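Local coordinates for N-acetylglucosamine-6-phosphate deacetylase (Thermotoga maritima, PDB 1O12), which probably catalyses the metal-dependent removal of the acetyl group from N-acetylglucosamine 6-phosphate in amino-sugar breakdown, at residues E77-L82 / P117-L122; L252-K257 / K316-S321; L162-E167 / M197-E202; T93-S98 / G137-K142; D22-E27 / S329-C334. One frame throughout, in Å; residues are numbered along the deposited sequence.

Contact 1: E77-L82 / P117-L122; sequences EMEEFL and PSTSLL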
# COMPACT_ATOMS: atom_id res chain seq x y z
N GLU A 77 -16.74 -22.92 27.55
CA GLU A 77 -17.41 -21.62 27.64
C GLU A 77 -17.21 -20.85 26.35
O GLU A 77 -18.18 -20.33 25.79
CB GLU A 77 -16.90 -20.79 28.83
CG GLU A 77 -17.33 -21.30 30.18
CD GLU A 77 -16.52 -22.51 30.60
OE1 GLU A 77 -16.90 -23.17 31.60
OE2 GLU A 77 -15.49 -22.80 29.95
N MSE A 78 -15.96 -20.78 25.89
CA MSE A 78 -15.67 -20.07 24.65
C MSE A 78 -16.51 -20.62 23.51
O MSE A 78 -17.18 -19.84 22.80
CB MSE A 78 -14.19 -20.20 24.32
CG MSE A 78 -13.31 -19.49 25.32
SE MSE A 78 -11.37 -19.64 25.02
CE MSE A 78 -11.20 -18.51 23.43
N GLU A 79 -16.52 -21.94 23.33
CA GLU A 79 -17.26 -22.55 22.24
C GLU A 79 -18.74 -22.15 22.20
O GLU A 79 -19.25 -21.70 21.18
CB GLU A 79 -17.18 -24.07 22.30
CG GLU A 79 -18.09 -24.77 21.29
CD GLU A 79 -17.81 -26.27 21.17
OE1 GLU A 79 -18.52 -26.96 20.40
OE2 GLU A 79 -16.87 -26.78 21.84
N GLU A 80 -19.40 -22.36 23.33
CA GLU A 80 -20.79 -22.08 23.49
C GLU A 80 -21.11 -20.61 23.14
O GLU A 80 -22.09 -20.33 22.44
CB GLU A 80 -21.17 -22.45 24.94
CG GLU A 80 -22.65 -22.45 25.24
CD GLU A 80 -23.50 -22.97 24.07
OE1 GLU A 80 -23.18 -24.05 23.50
OE2 GLU A 80 -24.50 -22.29 23.73
N PHE A 81 -20.30 -19.67 23.59
CA PHE A 81 -20.61 -18.28 23.26
C PHE A 81 -20.42 -17.99 21.77
O PHE A 81 -21.28 -17.36 21.14
CB PHE A 81 -19.74 -17.31 24.05
CG PHE A 81 -20.03 -15.89 23.73
CD1 PHE A 81 -21.24 -15.31 24.12
CD2 PHE A 81 -19.14 -15.13 22.97
CE1 PHE A 81 -21.58 -13.99 23.74
CE2 PHE A 81 -19.47 -13.81 22.59
CZ PHE A 81 -20.69 -13.25 22.98
N LEU A 82 -19.29 -18.45 21.23
CA LEU A 82 -18.96 -18.24 19.82
C LEU A 82 -20.05 -18.61 18.82
O LEU A 82 -20.14 -18.00 17.74
CB LEU A 82 -17.65 -18.95 19.49
CG LEU A 82 -16.49 -18.27 20.22
CD1 LEU A 82 -15.19 -18.82 19.71
CD2 LEU A 82 -16.54 -16.77 20.02
N PRO A 117 -15.97 -34.59 20.08
CA PRO A 117 -15.64 -34.77 18.67
C PRO A 117 -16.34 -33.84 17.64
O PRO A 117 -15.89 -33.74 16.50
CB PRO A 117 -15.90 -36.27 18.43
CG PRO A 117 -16.89 -36.63 19.48
CD PRO A 117 -16.37 -35.88 20.68
N SER A 118 -17.42 -33.16 18.00
CA SER A 118 -18.01 -32.27 17.02
C SER A 118 -17.82 -30.77 17.38
O SER A 118 -18.49 -29.90 16.81
CB SER A 118 -19.50 -32.61 16.80
OG SER A 118 -20.30 -32.14 17.86
N THR A 119 -16.89 -30.48 18.29
CA THR A 119 -16.59 -29.10 18.71
C THR A 119 -16.10 -28.13 17.62
O THR A 119 -15.57 -28.51 16.56
CB THR A 119 -15.49 -29.08 19.83
OG1 THR A 119 -15.25 -27.72 20.20
CG2 THR A 119 -14.16 -29.66 19.33
N SER A 120 -16.24 -26.85 17.91
CA SER A 120 -15.79 -25.82 16.99
C SER A 120 -14.30 -25.56 17.23
O SER A 120 -13.65 -24.86 16.47
CB SER A 120 -16.64 -24.55 17.14
OG SER A 120 -16.75 -24.13 18.50
N LEU A 121 -13.74 -26.15 18.28
CA LEU A 121 -12.33 -25.95 18.58
C LEU A 121 -11.41 -26.79 17.67
O LEU A 121 -11.34 -28.01 17.79
CB LEU A 121 -12.06 -26.29 20.03
CG LEU A 121 -10.60 -26.30 20.45
CD1 LEU A 121 -10.09 -24.87 20.61
CD2 LEU A 121 -10.46 -27.04 21.79
N LEU A 122 -10.72 -26.13 16.77
CA LEU A 122 -9.82 -26.81 15.85
C LEU A 122 -8.52 -27.10 16.57
O LEU A 122 -7.84 -28.08 16.29
CB LEU A 122 -9.52 -25.92 14.66
CG LEU A 122 -9.19 -26.52 13.28
CD1 LEU A 122 -7.95 -25.83 12.73
CD2 LEU A 122 -9.02 -28.00 13.34
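E79 reaches out of helix 75-83 to T119 and S120, which lie in the loop leading into strand 121-127. Its CG is anti to the backbone N (chi1 173°) and the rest of the chain is extended, so the carboxylate is carried away from the helix and set down on the loop. OE2 receives the hydroxyl of T119 in a hydrogen bond of 2.5 Å from OG1, a length so short that its exact value is doubtful. OE1 takes a weak bond from the backbone of S120, 3.4 Å from its N.

T119 is turned for the meeting by its own first torsion (chi1 -179°), which puts OG1 beside its carbonyl carbon. The same oxygen accepts from L121 N at 2.9 Å, a nearly straight bond (172°) that closes an ST turn. This bond helps to hold the threonine's rotation, with OG1 turned to the glutamate as donor. S120 folds its OG back between its own N and carbonyl carbon, where it rests 3.2 Å from E79 CG, against the aliphatic part of the glutamate, and has a weak hydrogen bond with Y83 OH.

Two tyrosine hydroxyls complete the setting, Y83 OH bonding to E79 OE1 and Y112 OH to E79 OE2. Y112 belongs to helix 99-115, whose chain runs on into this loop, so the glutamate ties together two helices of the TIM barrel and the entry to one of its strands. The hydroxyl and amide donors at its two oxygens would probably favour the ionised form of the carboxylate and spread its charge.

Contact 2: L252-K257 / K316-S321; sequences LVYKVK and KFTGCS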
# COMPACT_ATOMS: atom_id res chain seq x y z
N LEU A 252 -7.76 0.91 2.88
CA LEU A 252 -6.51 0.83 2.12
C LEU A 252 -6.06 -0.64 1.97
O LEU A 252 -5.76 -1.10 0.86
CB LEU A 252 -5.41 1.65 2.80
CG LEU A 252 -4.01 1.60 2.16
CD1 LEU A 252 -4.11 1.85 0.63
CD2 LEU A 252 -3.10 2.62 2.86
N VAL A 253 -6.00 -1.37 3.07
CA VAL A 253 -5.58 -2.77 2.97
C VAL A 253 -6.53 -3.52 2.03
O VAL A 253 -6.10 -4.34 1.20
CB VAL A 253 -5.56 -3.46 4.34
CG1 VAL A 253 -5.23 -4.92 4.15
CG2 VAL A 253 -4.54 -2.80 5.23
N TYR A 254 -7.82 -3.22 2.14
CA TYR A 254 -8.78 -3.89 1.26
C TYR A 254 -8.46 -3.57 -0.20
O TYR A 254 -8.39 -4.47 -1.05
CB TYR A 254 -10.19 -3.46 1.62
CG TYR A 254 -11.21 -3.87 0.59
CD1 TYR A 254 -11.39 -5.21 0.25
CD2 TYR A 254 -12.02 -2.90 -0.02
CE1 TYR A 254 -12.35 -5.59 -0.67
CE2 TYR A 254 -12.99 -3.27 -0.94
CZ TYR A 254 -13.15 -4.61 -1.26
OH TYR A 254 -14.16 -4.96 -2.14
N LYS A 255 -8.23 -2.29 -0.48
CA LYS A 255 -7.88 -1.84 -1.83
C LYS A 255 -6.67 -2.59 -2.42
O LYS A 255 -6.68 -3.01 -3.58
CB LYS A 255 -7.60 -0.36 -1.79
CG LYS A 255 -7.23 0.22 -3.13
CD LYS A 255 -6.83 1.67 -2.96
CE LYS A 255 -6.53 2.31 -4.29
NZ LYS A 255 -7.78 2.39 -5.07
N VAL A 256 -5.62 -2.77 -1.61
CA VAL A 256 -4.40 -3.45 -2.04
C VAL A 256 -4.47 -4.97 -2.06
O VAL A 256 -4.04 -5.60 -3.02
CB VAL A 256 -3.23 -3.08 -1.12
CG1 VAL A 256 -1.96 -3.73 -1.62
CG2 VAL A 256 -3.09 -1.56 -1.03
N LYS A 257 -5.00 -5.55 -0.99
CA LYS A 257 -5.09 -7.00 -0.86
C LYS A 257 -6.32 -7.69 -1.43
O LYS A 257 -6.27 -8.88 -1.74
CB LYS A 257 -4.98 -7.37 0.62
CG LYS A 257 -3.73 -6.87 1.30
CD LYS A 257 -2.50 -7.51 0.71
CE LYS A 257 -2.62 -9.00 0.72
NZ LYS A 257 -1.34 -9.62 0.28
N LYS A 316 -18.94 -2.45 6.43
CA LYS A 316 -19.23 -1.03 6.38
C LYS A 316 -18.02 -0.21 5.95
O LYS A 316 -18.14 0.74 5.18
CB LYS A 316 -19.71 -0.55 7.74
CG LYS A 316 -20.03 0.94 7.82
CD LYS A 316 -20.03 1.38 9.28
CE LYS A 316 -20.74 0.33 10.18
NZ LYS A 316 -19.90 -0.17 11.34
N PHE A 317 -16.85 -0.57 6.46
CA PHE A 317 -15.64 0.15 6.13
C PHE A 317 -15.31 0.09 4.65
O PHE A 317 -14.93 1.10 4.05
CB PHE A 317 -14.45 -0.40 6.93
CG PHE A 317 -14.54 -0.15 8.42
CD1 PHE A 317 -13.69 -0.82 9.29
CD2 PHE A 317 -15.45 0.77 8.95
CE1 PHE A 317 -13.74 -0.57 10.68
CE2 PHE A 317 -15.51 1.03 10.32
CZ PHE A 317 -14.65 0.36 11.19
N THR A 318 -15.50 -1.08 4.05
CA THR A 318 -15.15 -1.29 2.66
C THR A 318 -16.25 -1.23 1.63
O THR A 318 -16.00 -0.92 0.47
CB THR A 318 -14.43 -2.66 2.47
OG1 THR A 318 -15.40 -3.72 2.52
CG2 THR A 318 -13.38 -2.87 3.55
N GLY A 319 -17.48 -1.55 2.02
CA GLY A 319 -18.55 -1.56 1.05
C GLY A 319 -18.43 -2.79 0.17
O GLY A 319 -18.98 -2.82 -0.93
N CYS A 320 -17.72 -3.82 0.64
CA CYS A 320 -17.56 -5.04 -0.17
C CYS A 320 -18.87 -5.82 -0.24
O CYS A 320 -19.84 -5.51 0.44
CB CYS A 320 -16.49 -5.94 0.44
SG CYS A 320 -17.07 -6.66 2.00
N SER A 321 -18.90 -6.85 -1.07
CA SER A 321 -20.10 -7.67 -1.23
C SER A 321 -20.13 -8.77 -0.16
O SER A 321 -19.11 -9.04 0.47
CB SER A 321 -20.10 -8.33 -2.59
OG SER A 321 -19.06 -9.29 -2.67
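Y254, on helix 247-257 of the TIM barrel, lays its ring across T318 and C320, where helix 307-318 runs out. Between these segments Y254 makes the contact; F317 and T318 also pack on V250 of the same helix. T318 CB sits over a face of the ring in a CH-pi contact, 3.9 Å from the centroid and 30° off the ring normal. Its CG2, anti to the carbonyl carbon, reaches back to the root of the tyrosine, 3.8 Å from Y254 CB. The two side chains cross at about a right angle. Farther along the ring C320 takes over, its CB lying 3.6 Å from Y254 OH.

The phenol end is held from the next helix. Y254 OH is hydrogen-bonded to E324 OE2, while the other oxygen of that carboxylate binds S321 N. S321 is the N-cap of helix 322-336, so the glutamate links the tyrosine to the beginning of that helix. The next residues, K255 and V256, face the second subunit: K255 forms a salt bridge with D232 of that subunit, and V256 packs on its V256. The contact thus lies beside the dimer interface.

The chain leaves the helix at G319, which has positive phi, and T318 shapes the exit. Its OG1, bonded also to F314 O, accepts from C320 N at 3.0 Å, closing an ST turn.

Contact 3: L162-E167 / M197-E202; sequences LTFAPE and MKFYKE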
# COMPACT_ATOMS: atom_id res chain seq x y z
N LEU A 162 0.99 -20.86 14.62
CA LEU A 162 2.02 -20.33 15.48
C LEU A 162 2.49 -18.99 14.95
O LEU A 162 2.85 -18.89 13.78
CB LEU A 162 3.19 -21.31 15.47
CG LEU A 162 4.55 -21.20 16.15
CD1 LEU A 162 5.13 -19.79 16.02
CD2 LEU A 162 4.40 -21.63 17.56
N THR A 163 2.48 -17.96 15.80
CA THR A 163 2.97 -16.65 15.36
C THR A 163 4.40 -16.38 15.87
O THR A 163 4.65 -16.35 17.08
CB THR A 163 2.07 -15.50 15.85
OG1 THR A 163 0.79 -15.61 15.22
CG2 THR A 163 2.69 -14.15 15.48
N PHE A 164 5.32 -16.16 14.92
CA PHE A 164 6.73 -15.91 15.23
C PHE A 164 7.33 -14.68 14.52
O PHE A 164 6.78 -14.16 13.52
CB PHE A 164 7.55 -17.13 14.84
CG PHE A 164 7.81 -17.22 13.37
CD1 PHE A 164 9.07 -16.93 12.85
CD2 PHE A 164 6.77 -17.53 12.48
CE1 PHE A 164 9.29 -16.95 11.49
CE2 PHE A 164 6.98 -17.55 11.10
CZ PHE A 164 8.24 -17.26 10.60
N ALA A 165 8.48 -14.23 15.03
CA ALA A 165 9.19 -13.10 14.44
C ALA A 165 10.41 -13.67 13.69
O ALA A 165 11.35 -14.10 14.31
CB ALA A 165 9.63 -12.14 15.55
N PRO A 166 10.39 -13.67 12.35
CA PRO A 166 11.47 -14.19 11.49
C PRO A 166 12.93 -13.80 11.81
O PRO A 166 13.86 -14.53 11.45
CB PRO A 166 11.07 -13.72 10.09
CG PRO A 166 9.59 -13.63 10.17
CD PRO A 166 9.36 -13.00 11.52
N GLU A 167 13.14 -12.67 12.47
CA GLU A 167 14.51 -12.25 12.78
C GLU A 167 15.05 -12.83 14.09
O GLU A 167 16.25 -12.76 14.37
CB GLU A 167 14.59 -10.71 12.81
CG GLU A 167 14.06 -10.08 14.08
CD GLU A 167 12.55 -9.90 14.10
OE1 GLU A 167 11.83 -10.56 13.30
OE2 GLU A 167 12.08 -9.11 14.96
N MSE A 197 11.36 -12.64 3.66
CA MSE A 197 11.46 -13.40 2.41
C MSE A 197 12.13 -14.78 2.55
O MSE A 197 11.83 -15.72 1.79
CB MSE A 197 12.21 -12.60 1.35
CG MSE A 197 11.41 -11.47 0.75
SE MSE A 197 9.86 -12.09 -0.32
CE MSE A 197 10.81 -12.65 -1.94
N LYS A 198 13.05 -14.88 3.50
CA LYS A 198 13.72 -16.15 3.73
C LYS A 198 12.63 -17.14 4.10
O LYS A 198 12.68 -18.31 3.71
CB LYS A 198 14.70 -16.02 4.90
CG LYS A 198 16.15 -16.40 4.57
CD LYS A 198 17.14 -15.47 5.31
CE LYS A 198 17.12 -14.03 4.75
NZ LYS A 198 17.92 -13.04 5.57
N PHE A 199 11.62 -16.66 4.83
CA PHE A 199 10.53 -17.52 5.23
C PHE A 199 9.44 -17.65 4.19
O PHE A 199 8.78 -18.67 4.11
CB PHE A 199 9.93 -17.07 6.55
CG PHE A 199 10.78 -17.40 7.73
CD1 PHE A 199 11.84 -16.58 8.09
CD2 PHE A 199 10.54 -18.54 8.47
CE1 PHE A 199 12.65 -16.91 9.17
CE2 PHE A 199 11.34 -18.88 9.54
CZ PHE A 199 12.40 -18.06 9.89
N TYR A 200 9.25 -16.61 3.40
CA TYR A 200 8.25 -16.63 2.35
C TYR A 200 8.64 -17.63 1.28
O TYR A 200 7.79 -18.26 0.69
CB TYR A 200 8.11 -15.26 1.72
CG TYR A 200 7.18 -15.24 0.53
CD1 TYR A 200 5.79 -15.28 0.71
CD2 TYR A 200 7.69 -15.16 -0.79
CE1 TYR A 200 4.92 -15.22 -0.38
CE2 TYR A 200 6.83 -15.10 -1.89
CZ TYR A 200 5.45 -15.13 -1.68
OH TYR A 200 4.59 -15.03 -2.74
N LYS A 201 9.94 -17.76 1.04
CA LYS A 201 10.44 -18.69 0.04
C LYS A 201 10.24 -20.12 0.50
O LYS A 201 10.23 -21.04 -0.31
CB LYS A 201 11.92 -18.47 -0.20
CG LYS A 201 12.31 -17.10 -0.70
CD LYS A 201 13.84 -16.92 -0.58
CE LYS A 201 14.27 -15.58 -1.13
NZ LYS A 201 13.75 -15.39 -2.53
N GLU A 202 10.08 -20.31 1.82
CA GLU A 202 9.89 -21.66 2.37
C GLU A 202 8.43 -21.99 2.61
O GLU A 202 8.11 -23.03 3.18
CB GLU A 202 10.64 -21.81 3.68
CG GLU A 202 12.17 -21.69 3.61
CD GLU A 202 12.84 -22.70 2.66
OE1 GLU A 202 12.39 -23.87 2.55
OE2 GLU A 202 13.86 -22.32 2.04
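F164 and F199 approach each other from opposite directions and meet obliquely, their ring planes inclined at 52° and the centroids 4.8 Å apart. The far end of the F164 ring, CE1 and CZ, does the touching. These two atoms lie over one face of the F199 ring, shifted toward the rim, with F164 CZ 3.4 Å from F199 CD2 and F164 CE1 at the same distance from F199 CE2. Seen from the other partner, F199 CG lies at the edge of the F164 ring and in its plane.

P166 comes to the F199 ring on the same side, but beyond the CD1-CE1 rim. Its CB is 3.6 Å from F199 CD1, and its carbonyl O stands 3.5 Å from F199 CE1; that oxygen is satisfied by the hydroxyl of S171. F199 is thereby shared lengthwise, the CD2-CE2 half against the phenylalanine and the CD1-CE1 half against the proline.

In the TIM barrel these residues join the C-terminal end of strand 159-164 and the chain just beyond it to helix 193-200, which packs on the outside. F164 also touches L174 and L184, and its side chain lies about 8 Å from that of the iron ligand H188. F164 leaves the strand on the helix side, and its first torsion (78°) puts CG between the backbone N and the carbonyl carbon. An alanine at F199 would remove the ring that both partners press on, and is likely to leave F164 CE1 and CZ and P166 CB facing a gap beneath the helix. F199 CG is anti to its own carbonyl carbon (chi1 -75°), which aims the ring from the helix toward the strand end, with S171 beside it.

Contact 4: T93-S98 / G137-K142; sequences TTVSTS and GAHSEK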
# COMPACT_ATOMS: atom_id res chain seq x y z
N THR A 93 -6.27 -19.05 21.33
CA THR A 93 -4.95 -18.47 21.18
C THR A 93 -4.28 -18.14 22.49
O THR A 93 -4.89 -17.58 23.39
CB THR A 93 -5.06 -17.18 20.31
OG1 THR A 93 -5.92 -17.47 19.20
CG2 THR A 93 -3.69 -16.74 19.79
N THR A 94 -3.01 -18.48 22.59
CA THR A 94 -2.26 -18.22 23.80
C THR A 94 -1.48 -16.92 23.67
O THR A 94 -1.52 -16.26 22.63
CB THR A 94 -1.24 -19.33 24.03
OG1 THR A 94 -0.36 -19.40 22.89
CG2 THR A 94 -1.94 -20.68 24.19
N VAL A 95 -0.80 -16.54 24.74
CA VAL A 95 0.08 -15.38 24.70
C VAL A 95 1.44 -15.94 25.12
O VAL A 95 1.54 -17.13 25.41
CB VAL A 95 -0.39 -14.27 25.66
CG1 VAL A 95 -1.65 -13.63 25.13
CG2 VAL A 95 -0.63 -14.84 27.05
N SER A 96 2.50 -15.13 25.13
CA SER A 96 3.80 -15.63 25.56
C SER A 96 3.69 -16.19 26.98
O SER A 96 3.06 -15.59 27.87
CB SER A 96 4.86 -14.53 25.52
OG SER A 96 5.12 -14.16 24.18
N THR A 97 4.29 -17.36 27.19
CA THR A 97 4.20 -17.99 28.49
C THR A 97 5.28 -19.07 28.67
O THR A 97 6.20 -19.18 27.87
CB THR A 97 2.77 -18.58 28.68
OG1 THR A 97 2.54 -18.85 30.06
CG2 THR A 97 2.58 -19.85 27.81
N SER A 98 5.15 -19.86 29.73
CA SER A 98 6.13 -20.91 30.00
C SER A 98 5.91 -22.19 29.19
O SER A 98 4.79 -22.50 28.80
CB SER A 98 6.13 -21.26 31.50
OG SER A 98 4.83 -21.54 32.00
N GLY A 137 4.52 -5.78 22.54
CA GLY A 137 3.19 -5.28 22.82
C GLY A 137 2.21 -6.19 23.54
O GLY A 137 1.60 -7.07 22.94
N ALA A 138 2.03 -5.97 24.83
CA ALA A 138 1.08 -6.78 25.59
C ALA A 138 1.57 -8.19 25.92
O ALA A 138 0.91 -8.91 26.66
CB ALA A 138 -0.25 -6.86 24.85
N HIS A 139 2.71 -8.60 25.38
CA HIS A 139 3.23 -9.92 25.72
C HIS A 139 4.20 -9.74 26.89
O HIS A 139 4.91 -8.73 26.96
CB HIS A 139 3.95 -10.57 24.51
CG HIS A 139 3.04 -11.28 23.56
ND1 HIS A 139 2.65 -12.59 23.75
CD2 HIS A 139 2.43 -10.87 22.43
CE1 HIS A 139 1.84 -12.95 22.77
NE2 HIS A 139 1.69 -11.93 21.95
N SER A 140 4.22 -10.69 27.81
CA SER A 140 5.13 -10.61 28.95
C SER A 140 6.57 -10.81 28.47
O SER A 140 6.94 -11.88 27.97
CB SER A 140 4.78 -11.67 29.99
OG SER A 140 5.29 -11.28 31.24
N GLU A 141 7.38 -9.77 28.61
CA GLU A 141 8.76 -9.83 28.14
C GLU A 141 9.54 -10.98 28.75
O GLU A 141 10.43 -11.55 28.09
CB GLU A 141 9.49 -8.51 28.42
CG GLU A 141 10.84 -8.38 27.71
CD GLU A 141 11.34 -6.94 27.65
OE1 GLU A 141 10.51 -6.03 27.42
OE2 GLU A 141 12.56 -6.71 27.81
N LYS A 142 9.21 -11.34 29.98
CA LYS A 142 9.93 -12.42 30.64
C LYS A 142 9.82 -13.79 29.96
O LYS A 142 10.77 -14.56 29.99
CB LYS A 142 9.52 -12.52 32.13
CG LYS A 142 8.03 -12.66 32.42
CD LYS A 142 7.78 -12.94 33.91
CE LYS A 142 6.28 -12.96 34.26
NZ LYS A 142 5.63 -11.59 34.18
O HOH W 1 2.75 -12.79 27.73
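H139 CG is anti to its carbonyl carbon (chi1 -85°), which swings the imidazole across to the other loop and brings ND1 to the backbone of S96. S96 N donates to it at 2.9 Å, with an angle of 157° at the hydrogen, and lies in the ring plane. The first torsion of S96 (-69°) places its hydroxyl close by too, S96 OG being 3.0 Å from H139 ND1. V95 CA flanks the ring corner, 3.6 Å from H139 CE1. A water bridges the backbones a little farther on, giving a hydrogen to S96 O at 2.8 Å and accepting from S140 N at 2.6 Å.

With ND1 anchored, the other ring nitrogen, NE2, is turned to E127 OE2, to which it is hydrogen-bonded. E127 is an iron ligand, and H188, another, meets the H139 ring edge to face. H139 thus stands in the second shell, consistent with a part in positioning E127. Next to it, A138 is predicted to bind substrate.

Both loops lie past the C-terminal ends of barrel strands: 93-98 leads from strand 87-93 to helix 99-115, which S98 caps, and 137-142 follows strand 121-127 on the way to helix 149-152.

Contact 5: D22-E27 / S329-C334; sequences DPIDGE and SSYNSC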
# COMPACT_ATOMS: atom_id res chain seq x y z
N ASP A 22 -21.72 -18.14 -1.28
CA ASP A 22 -20.54 -18.99 -1.41
C ASP A 22 -19.38 -18.10 -1.92
O ASP A 22 -19.56 -17.28 -2.83
CB ASP A 22 -20.82 -20.14 -2.39
CG ASP A 22 -19.66 -21.14 -2.47
OD1 ASP A 22 -19.47 -21.89 -1.50
OD2 ASP A 22 -18.95 -21.15 -3.48
N PRO A 23 -18.19 -18.25 -1.34
CA PRO A 23 -16.99 -17.49 -1.70
C PRO A 23 -16.61 -17.66 -3.16
O PRO A 23 -15.96 -16.81 -3.74
CB PRO A 23 -15.90 -18.09 -0.83
CG PRO A 23 -16.65 -18.81 0.25
CD PRO A 23 -17.86 -19.35 -0.43
N ILE A 24 -16.99 -18.79 -3.74
CA ILE A 24 -16.60 -19.06 -5.12
C ILE A 24 -17.72 -18.97 -6.15
O ILE A 24 -17.53 -18.41 -7.22
CB ILE A 24 -15.94 -20.46 -5.20
CG1 ILE A 24 -14.59 -20.42 -4.48
CG2 ILE A 24 -15.71 -20.86 -6.65
CD1 ILE A 24 -13.94 -21.78 -4.39
N ASP A 25 -18.87 -19.51 -5.81
CA ASP A 25 -19.99 -19.48 -6.72
C ASP A 25 -20.80 -18.20 -6.64
O ASP A 25 -21.74 -18.01 -7.39
CB ASP A 25 -20.88 -20.72 -6.47
CG ASP A 25 -20.15 -22.03 -6.74
OD1 ASP A 25 -19.34 -22.07 -7.71
OD2 ASP A 25 -20.37 -23.01 -5.99
N GLY A 26 -20.45 -17.30 -5.73
CA GLY A 26 -21.20 -16.05 -5.65
C GLY A 26 -22.41 -16.13 -4.73
O GLY A 26 -22.55 -17.08 -3.95
N GLU A 27 -23.28 -15.12 -4.80
CA GLU A 27 -24.47 -15.06 -3.97
C GLU A 27 -25.74 -15.18 -4.80
O GLU A 27 -25.84 -14.59 -5.86
CB GLU A 27 -24.48 -13.77 -3.16
CG GLU A 27 -24.12 -12.59 -3.98
CD GLU A 27 -23.69 -11.45 -3.13
OE1 GLU A 27 -24.57 -10.74 -2.61
OE2 GLU A 27 -22.46 -11.27 -2.96
N SER A 329 -14.28 -13.81 6.26
CA SER A 329 -14.80 -14.32 7.52
C SER A 329 -14.67 -15.83 7.68
O SER A 329 -14.80 -16.32 8.79
CB SER A 329 -16.25 -13.91 7.74
OG SER A 329 -17.09 -14.49 6.76
N SER A 330 -14.42 -16.58 6.61
CA SER A 330 -14.25 -18.02 6.79
C SER A 330 -13.41 -18.74 5.73
O SER A 330 -12.47 -19.45 6.06
CB SER A 330 -15.61 -18.74 6.92
OG SER A 330 -16.24 -18.94 5.65
N TYR A 331 -13.75 -18.56 4.46
CA TYR A 331 -13.03 -19.24 3.40
C TYR A 331 -11.50 -19.07 3.40
O TYR A 331 -10.77 -20.05 3.27
CB TYR A 331 -13.60 -18.85 2.02
CG TYR A 331 -12.96 -19.60 0.89
CD1 TYR A 331 -13.12 -20.98 0.75
CD2 TYR A 331 -12.17 -18.93 -0.04
CE1 TYR A 331 -12.51 -21.69 -0.27
CE2 TYR A 331 -11.55 -19.63 -1.09
CZ TYR A 331 -11.73 -21.00 -1.19
OH TYR A 331 -11.12 -21.68 -2.21
N ASN A 332 -11.02 -17.84 3.54
CA ASN A 332 -9.58 -17.63 3.55
C ASN A 332 -8.88 -18.45 4.65
O ASN A 332 -7.86 -19.08 4.39
CB ASN A 332 -9.25 -16.13 3.65
CG ASN A 332 -9.67 -15.34 2.38
OD1 ASN A 332 -9.86 -15.92 1.30
ND2 ASN A 332 -9.80 -14.02 2.51
N SER A 333 -9.42 -18.47 5.87
CA SER A 333 -8.78 -19.24 6.94
C SER A 333 -8.84 -20.71 6.62
O SER A 333 -7.88 -21.44 6.81
CB SER A 333 -9.49 -19.05 8.28
OG SER A 333 -9.60 -17.69 8.62
N CYS A 334 -10.00 -21.15 6.14
CA CYS A 334 -10.16 -22.54 5.81
C CYS A 334 -9.08 -22.97 4.84
O CYS A 334 -8.53 -24.05 4.97
CB CYS A 334 -11.55 -22.78 5.19
SG CYS A 334 -12.90 -22.83 6.39
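P23 packs against the root of the Y331 side chain, and this is the close part of the contact. P23 CG lies 3.5 Å from Y331 CB, and P23 CB is 3.7 Å from Y331 CG, so the proline ring sits where the aromatic group leaves helix 322-336. Y331 holds its CG anti to the backbone N (chi1 -176°), which lays the ring along the turn that P23 belongs to. The proline is buried, with A326 and K327 of the same helix and R344 around it.

Toward the phenol end the packing thins out. I24 is exposed and reaches the tyrosine through CD1 alone, 3.6 Å from Y331 OH and 4.0 Å from Y331 CZ, approaching the ring obliquely. Replacing Y331 by an alanine takes away the whole ring, and would probably open a gap where P23 CB faces it and leave the I24 methyl without its partner.

The turn keeps its shape through D22. Its OD2 grips two backbone amides, D25 N at 2.9 Å along the anti lone pair and I24 N at 3.1 Å from well above the carboxylate plane, the latter closing an Asx turn. OD1 forms a salt bridge with R344, so both carboxylate oxygens are engaged. D22 N bonds to G26 O at 3.0 Å, closing a tight hairpin between strands 18-22 and 26-35. The packing of this hairpin on helix 322-336 fits the amidohydrolase architecture, in which a small beta domain built from strands near the chain ends lies against the TIM barrel, here meeting one of its late helices.

Contacts 3 and 4 are the buried ones, at the C-terminal ends of the barrel strands; contact 4 adjoins the metal site and contact 3 lies farther from it. Contact 3 is mainly aromatic and apolar, with no hydrogen bond across it, whereas contact 4 is polar, built on an imidazole, a backbone amide and a water. Contacts 1, 2 and 5 are partly buried and lie away from the annotated sites. Contact 1 centres on one carboxylate among hydroxyl and amide donors, while 2 and 5 each rest on a tyrosine. These two adjoin, S321 CB lying 3.8 Å from E27 OE2. Contacts 1 and 4 adjoin opposite ends of helix 99-115. Contact 5 alone joins the barrel to the beta domain.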